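Local coordinates for Lmo0131 protein (Listeria monocytogenes, PDB 4Q6J) that is of unknown function but carries an EAL domain, a family generally assigned cyclic-di-GMP phosphodiesterase activity, and may therefore hydrolyse that messenger, at residues B[9-14]-B[57-62]; B[16-21]-B[66-71]; B[41-46]-B[50-55]; B[97-100]-B[104-107]. All coordinates share one frame; numbering follows the deposited sequence. Where two conformers were deposited one is given.

Interaction 1: residues B[9-14]-B[57-62]; sequences TEIWDA and FDDIVL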
# COMPACT_ATOMS: atom_id res chain seq x y z
N THR B 9 7.11 -7.64 26.21
CA THR B 9 7.29 -6.86 27.43
C THR B 9 8.67 -6.22 27.60
O THR B 9 8.77 -5.03 27.83
CB THR B 9 7.06 -7.75 28.63
OG1 THR B 9 5.69 -8.19 28.66
CG2 THR B 9 7.41 -7.01 29.89
N GLU B 10 9.72 -7.02 27.48
CA GLU B 10 11.08 -6.54 27.60
C GLU B 10 11.38 -5.42 26.58
O GLU B 10 12.04 -4.43 26.89
CB GLU B 10 12.04 -7.70 27.43
CG GLU B 10 13.47 -7.29 27.26
CD GLU B 10 14.41 -8.48 27.27
OE1 GLU B 10 13.97 -9.61 27.62
OE2 GLU B 10 15.60 -8.28 26.91
N ILE B 11 10.87 -5.59 25.37
CA ILE B 11 10.91 -4.53 24.35
C ILE B 11 10.23 -3.22 24.78
O ILE B 11 10.88 -2.18 24.81
CB ILE B 11 10.35 -5.02 22.98
CG1 ILE B 11 11.35 -6.01 22.35
CG2 ILE B 11 10.05 -3.86 22.05
CD1 ILE B 11 10.89 -6.66 21.10
N TRP B 12 8.97 -3.31 25.16
CA TRP B 12 8.16 -2.16 25.52
C TRP B 12 8.79 -1.44 26.71
O TRP B 12 8.76 -0.23 26.77
CB TRP B 12 6.71 -2.58 25.79
CG TRP B 12 5.93 -2.81 24.53
CD1 TRP B 12 6.41 -3.32 23.38
CD2 TRP B 12 4.54 -2.53 24.29
NE1 TRP B 12 5.43 -3.38 22.44
CE2 TRP B 12 4.27 -2.89 22.97
CE3 TRP B 12 3.51 -1.99 25.07
CZ2 TRP B 12 3.01 -2.75 22.40
CZ3 TRP B 12 2.27 -1.86 24.50
CH2 TRP B 12 2.03 -2.22 23.18
N ASP B 13 9.40 -2.11 27.68
CA ASP B 13 10.02 -1.41 28.79
C ASP B 13 11.29 -0.68 28.36
O ASP B 13 11.61 0.37 28.91
CB ASP B 13 10.30 -2.35 29.96
CG ASP B 13 10.34 -1.61 31.29
OD1 ASP B 13 9.96 -0.42 31.32
OD2 ASP B 13 10.73 -2.23 32.30
N ALA B 14 12.00 -1.21 27.37
CA ALA B 14 13.18 -0.51 26.86
C ALA B 14 12.78 0.78 26.13
O ALA B 14 13.38 1.81 26.29
CB ALA B 14 13.97 -1.42 25.96
N PHE B 57 9.88 -1.76 15.40
CA PHE B 57 9.07 -0.68 14.86
C PHE B 57 7.63 -0.75 15.40
O PHE B 57 7.04 0.28 15.75
CB PHE B 57 9.12 -0.66 13.29
CG PHE B 57 7.80 -0.36 12.61
CD1 PHE B 57 7.39 0.94 12.42
CD2 PHE B 57 6.92 -1.39 12.34
CE1 PHE B 57 6.15 1.20 11.87
CE2 PHE B 57 5.69 -1.12 11.80
CZ PHE B 57 5.30 0.17 11.57
N ASP B 58 7.05 -1.93 15.42
CA ASP B 58 5.63 -2.03 15.64
C ASP B 58 5.34 -1.45 16.99
O ASP B 58 4.41 -0.69 17.18
CB ASP B 58 5.18 -3.49 15.60
CG ASP B 58 4.47 -3.86 14.32
OD1 ASP B 58 4.95 -4.75 13.60
OD2 ASP B 58 3.42 -3.26 14.03
N ASP B 59 6.18 -1.79 17.95
CA ASP B 59 5.99 -1.37 19.31
C ASP B 59 6.06 0.15 19.47
O ASP B 59 5.28 0.73 20.20
CB ASP B 59 6.98 -2.11 20.19
CG ASP B 59 7.01 -3.59 19.90
OD1 ASP B 59 7.86 -4.04 19.12
OD2 ASP B 59 6.15 -4.28 20.45
N ILE B 60 6.98 0.80 18.76
CA ILE B 60 7.16 2.25 18.89
C ILE B 60 5.91 3.05 18.50
O ILE B 60 5.49 3.93 19.21
CB ILE B 60 8.34 2.71 17.99
CG1 ILE B 60 9.66 2.08 18.44
CG2 ILE B 60 8.45 4.22 17.92
CD1 ILE B 60 10.39 2.87 19.51
N VAL B 61 5.33 2.69 17.37
CA VAL B 61 4.06 3.22 16.90
C VAL B 61 2.95 2.97 17.93
O VAL B 61 2.31 3.90 18.39
CB VAL B 61 3.70 2.57 15.56
CG1 VAL B 61 2.23 2.72 15.26
CG2 VAL B 61 4.59 3.13 14.45
N LEU B 62 2.76 1.72 18.31
CA LEU B 62 1.75 1.37 19.32
C LEU B 62 1.97 2.03 20.70
O LEU B 62 1.04 2.20 21.49
CB LEU B 62 1.69 -0.15 19.46
CG LEU B 62 1.32 -0.77 18.11
CD1 LEU B 62 1.97 -2.13 17.92
CD2 LEU B 62 -0.22 -0.81 17.92

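Interaction 2: residues B[16-21]-B[66-71]; sequences RRNSYL and TREMQD. With EDO (1,2-ethanediol), chain P.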
# COMPACT_ATOMS: atom_id res chain seq x y z
N ARG B 16 10.19 2.55 26.83
CA ARG B 16 9.79 3.49 27.90
C ARG B 16 10.98 4.11 28.63
O ARG B 16 10.94 5.28 29.03
CB ARG B 16 8.86 2.80 28.90
CG ARG B 16 7.51 2.50 28.30
CD ARG B 16 6.39 2.63 29.32
NE ARG B 16 5.11 2.21 28.76
CZ ARG B 16 4.70 0.96 28.71
NH1 ARG B 16 5.48 -0.00 29.18
NH2 ARG B 16 3.52 0.65 28.20
N ARG B 17 12.05 3.33 28.81
CA ARG B 17 13.30 3.86 29.32
C ARG B 17 14.01 4.79 28.31
O ARG B 17 15.05 5.35 28.63
CB ARG B 17 14.26 2.73 29.71
CG ARG B 17 13.71 1.74 30.73
CD ARG B 17 14.52 0.43 30.70
NE ARG B 17 13.85 -0.73 31.31
CZ ARG B 17 13.82 -1.95 30.78
NH1 ARG B 17 14.43 -2.19 29.62
NH2 ARG B 17 13.19 -2.94 31.41
N ASN B 18 13.44 4.96 27.12
CA ASN B 18 14.10 5.67 26.01
C ASN B 18 15.50 5.14 25.83
O ASN B 18 16.48 5.88 25.69
CB ASN B 18 14.12 7.18 26.23
CG ASN B 18 12.99 7.89 25.51
OD1 ASN B 18 12.68 7.56 24.36
ND2 ASN B 18 12.36 8.84 26.18
N SER B 19 15.58 3.83 25.83
CA SER B 19 16.82 3.13 25.83
C SER B 19 17.33 2.86 24.38
O SER B 19 17.34 1.72 23.94
CB SER B 19 16.59 1.84 26.63
OG SER B 19 17.79 1.18 26.90
N TYR B 20 17.75 3.90 23.66
CA TYR B 20 18.21 3.76 22.27
C TYR B 20 19.71 3.89 22.18
O TYR B 20 20.33 4.48 23.06
CB TYR B 20 17.58 4.83 21.38
CG TYR B 20 16.07 4.84 21.37
CD1 TYR B 20 15.35 3.90 20.65
CD2 TYR B 20 15.36 5.81 22.05
CE1 TYR B 20 13.97 3.90 20.64
CE2 TYR B 20 13.98 5.83 22.05
CZ TYR B 20 13.29 4.87 21.33
OH TYR B 20 11.92 4.90 21.33
N LEU B 21 20.31 3.33 21.14
CA LEU B 21 21.71 3.57 20.82
C LEU B 21 21.78 4.03 19.39
O LEU B 21 21.03 3.56 18.58
CB LEU B 21 22.54 2.29 20.93
CG LEU B 21 22.69 1.59 22.27
CD1 LEU B 21 23.41 0.28 22.08
CD2 LEU B 21 23.44 2.47 23.22
N THR B 66 7.47 7.40 18.55
CA THR B 66 8.21 7.80 17.37
C THR B 66 8.89 9.14 17.58
O THR B 66 9.96 9.36 17.07
CB THR B 66 7.36 7.86 16.07
OG1 THR B 66 6.17 8.59 16.28
CG2 THR B 66 7.01 6.47 15.56
N ARG B 67 8.26 10.04 18.32
CA ARG B 67 8.85 11.35 18.51
C ARG B 67 10.11 11.29 19.36
O ARG B 67 11.12 11.90 18.99
CB ARG B 67 7.85 12.34 19.06
CG ARG B 67 8.45 13.73 19.20
CD ARG B 67 9.14 14.23 17.95
NE ARG B 67 9.82 15.48 18.26
CZ ARG B 67 9.27 16.69 18.16
NH1 ARG B 67 8.03 16.85 17.72
NH2 ARG B 67 9.97 17.76 18.49
N GLU B 68 10.04 10.56 20.47
CA GLU B 68 11.18 10.30 21.36
C GLU B 68 12.37 9.76 20.57
O GLU B 68 13.51 10.17 20.76
CB GLU B 68 10.80 9.25 22.42
CG GLU B 68 9.96 9.79 23.59
CD GLU B 68 8.46 9.54 23.44
OE1 GLU B 68 7.79 9.50 24.48
OE2 GLU B 68 7.95 9.42 22.30
N MSE B 69 12.09 8.81 19.69
CA MSE B 69 13.13 8.12 18.99
C MSE B 69 13.83 9.07 18.03
O MSE B 69 15.06 9.15 18.03
CB MSE B 69 12.57 6.87 18.30
CG MSE B 69 13.62 5.85 17.95
SE MSE B 69 13.00 4.58 16.61
CE MSE B 69 11.96 5.84 15.61
N GLN B 70 13.05 9.80 17.23
CA GLN B 70 13.60 10.79 16.29
C GLN B 70 14.45 11.80 17.02
O GLN B 70 15.55 12.09 16.61
CB GLN B 70 12.50 11.55 15.51
CG GLN B 70 11.79 10.77 14.47
CD GLN B 70 12.70 10.08 13.46
OE1 GLN B 70 13.72 10.62 13.01
NE2 GLN B 70 12.32 8.87 13.11
N ASP B 71 13.92 12.32 18.13
CA ASP B 71 14.60 13.31 18.93
C ASP B 71 15.95 12.74 19.39
O ASP B 71 16.99 13.38 19.25
CB ASP B 71 13.73 13.75 20.12
CG ASP B 71 12.57 14.70 19.73
OD1 ASP B 71 12.42 15.11 18.56
OD2 ASP B 71 11.78 15.05 20.63
C1 EDO P . 16.03 17.45 17.40
O1 EDO P . 16.22 16.81 18.66
C2 EDO P . 14.66 17.18 16.77
O2 EDO P . 14.24 15.80 16.81

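Interaction 3: residues B[41-46]-B[50-55]; sequences LVRLKT and ILAPID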
# COMPACT_ATOMS: atom_id res chain seq x y z
N LEU B 41 22.28 4.82 12.50
CA LEU B 41 21.28 3.79 12.46
C LEU B 41 20.84 3.50 13.87
O LEU B 41 21.63 2.99 14.63
CB LEU B 41 21.89 2.54 11.85
CG LEU B 41 22.10 2.65 10.35
CD1 LEU B 41 23.07 1.59 9.81
CD2 LEU B 41 20.74 2.56 9.67
N VAL B 42 19.60 3.84 14.22
CA VAL B 42 19.12 3.65 15.59
C VAL B 42 19.04 2.17 15.98
O VAL B 42 18.74 1.31 15.15
CB VAL B 42 17.76 4.35 15.85
CG1 VAL B 42 16.60 3.47 15.40
CG2 VAL B 42 17.62 4.73 17.31
N ARG B 43 19.34 1.89 17.24
CA ARG B 43 19.22 0.57 17.83
C ARG B 43 18.46 0.72 19.12
O ARG B 43 18.47 1.79 19.72
CB ARG B 43 20.60 -0.02 18.15
CG ARG B 43 21.51 -0.22 16.96
CD ARG B 43 20.74 -0.90 15.91
NE ARG B 43 21.51 -1.36 14.76
CZ ARG B 43 21.16 -1.11 13.51
NH1 ARG B 43 20.09 -0.37 13.28
NH2 ARG B 43 21.88 -1.58 12.50
N LEU B 44 17.82 -0.35 19.56
CA LEU B 44 17.18 -0.35 20.86
C LEU B 44 17.95 -1.33 21.71
O LEU B 44 18.09 -2.50 21.35
CB LEU B 44 15.71 -0.78 20.77
CG LEU B 44 14.94 -0.85 22.09
CD1 LEU B 44 14.64 0.53 22.63
CD2 LEU B 44 13.68 -1.66 21.93
N LYS B 45 18.46 -0.87 22.83
CA LYS B 45 19.17 -1.74 23.74
C LYS B 45 18.16 -2.20 24.77
O LYS B 45 17.62 -1.37 25.49
CB LYS B 45 20.34 -1.01 24.42
CG LYS B 45 21.36 -2.00 24.97
CD LYS B 45 22.18 -1.42 26.09
CE LYS B 45 23.53 -2.15 26.26
NZ LYS B 45 23.43 -3.55 26.74
N THR B 46 17.91 -3.51 24.83
CA THR B 46 17.02 -4.08 25.86
C THR B 46 17.83 -4.75 26.95
O THR B 46 19.04 -4.56 27.05
CB THR B 46 16.07 -5.12 25.28
OG1 THR B 46 16.79 -6.34 25.08
CG2 THR B 46 15.45 -4.62 23.95
N ILE B 50 20.40 -6.20 21.77
CA ILE B 50 20.31 -4.92 21.05
C ILE B 50 19.58 -5.16 19.74
O ILE B 50 20.01 -5.98 18.92
CB ILE B 50 21.70 -4.26 20.81
CG1 ILE B 50 22.46 -4.18 22.13
CG2 ILE B 50 21.55 -2.84 20.28
CD1 ILE B 50 23.64 -3.32 22.11
N LEU B 51 18.47 -4.46 19.55
CA LEU B 51 17.59 -4.65 18.40
C LEU B 51 17.71 -3.55 17.36
O LEU B 51 17.92 -2.39 17.70
CB LEU B 51 16.12 -4.74 18.87
CG LEU B 51 15.38 -6.08 18.96
CD1 LEU B 51 16.22 -7.15 19.58
CD2 LEU B 51 14.09 -5.94 19.73
N ALA B 52 17.56 -3.95 16.09
CA ALA B 52 17.47 -3.09 14.91
C ALA B 52 16.01 -2.67 14.64
O ALA B 52 15.09 -3.41 14.98
CB ALA B 52 18.05 -3.82 13.72
N PRO B 53 15.77 -1.49 14.04
CA PRO B 53 14.44 -0.87 13.86
C PRO B 53 13.37 -1.76 13.21
O PRO B 53 12.19 -1.60 13.48
CB PRO B 53 14.74 0.29 12.93
CG PRO B 53 16.10 0.61 13.16
CD PRO B 53 16.81 -0.64 13.44
N ILE B 54 13.80 -2.67 12.36
CA ILE B 54 12.90 -3.59 11.68
C ILE B 54 12.16 -4.51 12.66
O ILE B 54 11.01 -4.89 12.43
CB ILE B 54 13.67 -4.41 10.61
CG1 ILE B 54 12.72 -5.33 9.84
CG2 ILE B 54 14.85 -5.16 11.21
CD1 ILE B 54 12.62 -4.98 8.35
N ASP B 55 12.82 -4.84 13.76
CA ASP B 55 12.21 -5.64 14.80
C ASP B 55 11.24 -4.85 15.70
O ASP B 55 10.07 -5.21 15.82
CB ASP B 55 13.30 -6.31 15.60
CG ASP B 55 14.28 -7.01 14.71
OD1 ASP B 55 13.84 -7.83 13.88
OD2 ASP B 55 15.49 -6.71 14.82

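Interaction 4: residues B[97-100]-B[104-107]; sequences HYVA and YMTF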
# COMPACT_ATOMS: atom_id res chain seq x y z
N HIS B 97 6.75 11.24 6.41
CA HIS B 97 5.75 11.88 7.28
C HIS B 97 6.30 13.03 8.13
O HIS B 97 5.69 14.09 8.23
CB HIS B 97 5.09 10.84 8.21
CG HIS B 97 4.35 11.43 9.38
ND1 HIS B 97 3.07 11.94 9.29
CD2 HIS B 97 4.71 11.57 10.68
CE1 HIS B 97 2.69 12.39 10.47
NE2 HIS B 97 3.66 12.18 11.33
N TYR B 98 7.44 12.79 8.76
CA TYR B 98 8.12 13.78 9.59
C TYR B 98 8.72 14.94 8.75
O TYR B 98 8.66 16.08 9.15
CB TYR B 98 9.24 13.11 10.37
CG TYR B 98 8.84 12.72 11.75
CD1 TYR B 98 9.07 13.56 12.82
CD2 TYR B 98 8.22 11.52 12.00
CE1 TYR B 98 8.70 13.21 14.09
CE2 TYR B 98 7.84 11.16 13.27
CZ TYR B 98 8.09 12.02 14.31
OH TYR B 98 7.71 11.70 15.58
N VAL B 99 9.28 14.62 7.59
CA VAL B 99 9.81 15.65 6.71
C VAL B 99 8.69 16.59 6.23
O VAL B 99 8.89 17.79 6.06
CB VAL B 99 10.61 15.05 5.53
CG1 VAL B 99 11.03 16.14 4.55
CG2 VAL B 99 11.84 14.28 6.04
N ALA B 100 7.49 16.03 6.08
CA ALA B 100 6.36 16.80 5.57
C ALA B 100 5.60 17.52 6.67
O ALA B 100 4.64 18.23 6.39
CB ALA B 100 5.43 15.90 4.79
N TYR B 104 7.21 19.49 13.07
CA TYR B 104 8.46 18.81 13.36
C TYR B 104 9.64 19.51 12.72
O TYR B 104 10.66 19.68 13.34
CB TYR B 104 8.48 17.35 12.89
CG TYR B 104 9.82 16.74 13.24
CD1 TYR B 104 10.12 16.45 14.55
CD2 TYR B 104 10.80 16.53 12.28
CE1 TYR B 104 11.34 15.93 14.89
CE2 TYR B 104 12.03 16.01 12.62
CZ TYR B 104 12.29 15.72 13.92
OH TYR B 104 13.52 15.23 14.32
N MSE B 105 9.52 19.88 11.46
CA MSE B 105 10.68 20.36 10.74
C MSE B 105 11.10 21.74 11.22
O MSE B 105 12.22 22.18 11.00
CB MSE B 105 10.44 20.33 9.22
CG MSE B 105 10.41 18.89 8.65
SE MSE B 105 12.12 17.90 8.84
CE MSE B 105 13.04 18.70 7.30
N THR B 106 10.19 22.42 11.89
CA THR B 106 10.50 23.72 12.49
C THR B 106 11.27 23.53 13.75
O THR B 106 12.28 24.17 13.96
CB THR B 106 9.23 24.48 12.79
OG1 THR B 106 8.74 25.03 11.56
CG2 THR B 106 9.50 25.60 13.78
N PHE B 107 10.83 22.61 14.59
CA PHE B 107 11.64 22.23 15.73
C PHE B 107 13.05 21.75 15.37
O PHE B 107 14.00 22.04 16.08
CB PHE B 107 10.98 21.14 16.53
CG PHE B 107 11.78 20.75 17.71
CD1 PHE B 107 12.00 21.66 18.73
CD2 PHE B 107 12.36 19.51 17.78
CE1 PHE B 107 12.75 21.32 19.83
CE2 PHE B 107 13.09 19.17 18.88
CZ PHE B 107 13.29 20.07 19.90

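Interaction 1: residues B[9-14]-B[57-62]
Trp12 and Ile11 reach from the N-terminal helix to Asp59 on helix 53-62, and these three residues make the close half of the contact. Asp59 OD2 is modelled at the edge of the indole, near its plane, but its approach to the indole nitrogen is too short to be taken at face value and is doubtful evidence for any bond. The ring and carboxylate planes are turned 77° apart. Ile11 adds its CG2 methyl, which lies 3.7 Å from Asp59 OD1; this branch is anti to the backbone N, while CG1 runs beside it. Away from the carboxylate the packing is looser. The benzo ring of Trp12 merely rests near the partly exposed Leu62, Trp12 CZ2 being 4.1 Å from Leu62 CB. A second subunit packs along both parts: Leu184, Met179 and Ser180 of that subunit lie on Trp12, Asp59 and Leu62 respectively. The short helical axes stay 10.0 Å apart and cross at -56°. Two helices of the EAL domain, bridged by the Trp12 side chain and covered by a neighbouring copy, thus form a helix-helix crossing at a subunit interface.

Interaction 2: residues B[16-21]-B[66-71]
Asp71 OD1 is gripped twice. Arg67 NE, one helical turn back, donates to Asp71 OD1 at 2.6 Å with a nearly straight N-H...O angle of 161°, on the syn side of the carboxylate, as part of a salt bridge. The hydroxyl O2 of the bound 1,2-ethanediol donates to the same Asp71 OD1, also at 2.6 Å, and Tyr104 holds that diol as well. The opposing segment 16-21 is met by other residues of this helix. Selenomethionine Met69 lays its CG methylene over one face of the Tyr20 ring, 3.7 Å from the ring centroid and 26° off the normal, a CH-pi contact displaced toward the rim, where Met69 CG is 3.3 Å from Tyr20 CE1. Extended chi1 (-160°) and chi2 carry Met69 SE past the ring to an oblique position, 5.0 Å from the Tyr20 centroid; the bend at chi3 turns only the terminal CE. Nearer the surface, Asn18 OD1 touches Glu68 CB at 3.2 Å. Asn18 itself ends helix 8-16 with positive phi in a Schellman motif, turning the chain into strand 20-29. Tyr20 also meets Phe72, Val42 and Leu44. The Met-aromatic contact joins helix 66-83 to strand 20-29 of the barrel sheet.

Interaction 3: residues B[41-46]-B[50-55]
Arg43 runs its side chain alongside the returning segment 50-55. Its CB sits 3.7 Å from the CG2 methyl of Ile50 and also faces the carbonyl oxygen of Leu51. Beyond CG the chain bends (chi2 -48°), which carries CD back past Leu51 O and close to Ala52 CA. At the tip the guanidinium takes the methyl of Ala52 over one face, with Arg43 NH1 4.0 Å from Ala52 CB, while the proline ring comes in obliquely, Arg43 NH1 being 3.3 Å from Pro53 CD. The same NH1 donates to Val42 O at 2.9 Å. The donor stands above that carbonyl plane, away from the lone-pair directions, yet the oxygen lies close to the guanidinium plane, so this bond helps fix the group's rotation. The backbones form a beta hairpin: Leu44 and Leu51 are an antiparallel hydrogen-bonded pair, with Leu44 N to Leu51 O at 2.8 Å and Leu51 N to Leu44 O at 2.7 Å. Leu41 and Arg43 fit the last two conserved positions of the E-x-L-x-R signature of EAL domains, which lies on this strand. Lys45 and Ile50, the next, non-hydrogen-bonded pair, meet by Lys45 CG and Ile50 CG1 at 3.7 Å, on the sheet face away from Leu44 and Leu51. On their own face Leu44 and Leu51 turn toward helix 8-16, where Ile11 reaches Leu51. After the strand, Ala52 takes the N-cap position of helix 53-62, and Pro53 in its first turn slides past Val42, its CG 3.7 Å from Val42 CG1.

Interaction 4: residues B[97-100]-B[104-107]
Tyr98 drives the edge of its ring into the face of Tyr104 in a T-shaped stack. The planes stand 86° apart and the centroids of Tyr98 and Tyr104 are 4.7 Å from each other. The touching point is Tyr98 CD1, which lies 3.3 Å from Tyr104 CG, off-centre toward the CB end of the ring; the neighbouring Tyr98 CE1 leans over Tyr104 CD1. A chi1 of -180° sends the Tyr104 ring out, and chi2 near 72° turns its face to Tyr98. The two short segments belong to consecutive helices, 96-99 and 102-115, that follow strand 89-95 and lead on to the parallel strand 122-127, the beta-alpha-beta crossover from which a TIM barrel is built. Selenomethionine Met105 works against backbone instead of a ring. Met105 CG lies 3.3 Å from Tyr98 O and 3.2 Å from Val99 O, close over the last carbonyls of helix 96-99. The bend at chi2 brings Met105 SE to 3.9 Å from Val99 CA, and that at chi3 brings Met105 CE to 4.3 Å from Val99 CG1. Val99 O also accepts a hydrogen bond from Asn141, whose helix 136-146 packs on Met105 through Leu142 and Ile145.

In the fold
Interactions 1, 2 and 3 lie together on one side of the EAL domain, their centres 10 to 11 Å apart. Interaction 3 forms within the segment that interaction 1 closes, and both use helix 53-62; interaction 2 alternates with interaction 1 along the chain. Strands 20-29 and 35-45, neighbours in one sheet, tie interaction 2 to interaction 3, and a probable hydrogen bond between Glu10 and Thr46 ties interaction 1 to interaction 3. Interaction 4 comes later in sequence, about 23 Å from interactions 1 and 3 between centres, yet touches interaction 2 where Arg67 meets Tyr98, Tyr104 and Phe107. The N-terminal helix, hairpin and first barrel helices thus form one continuous packed region; interactions 1, 2 and 3 all have residues that reach the second subunit.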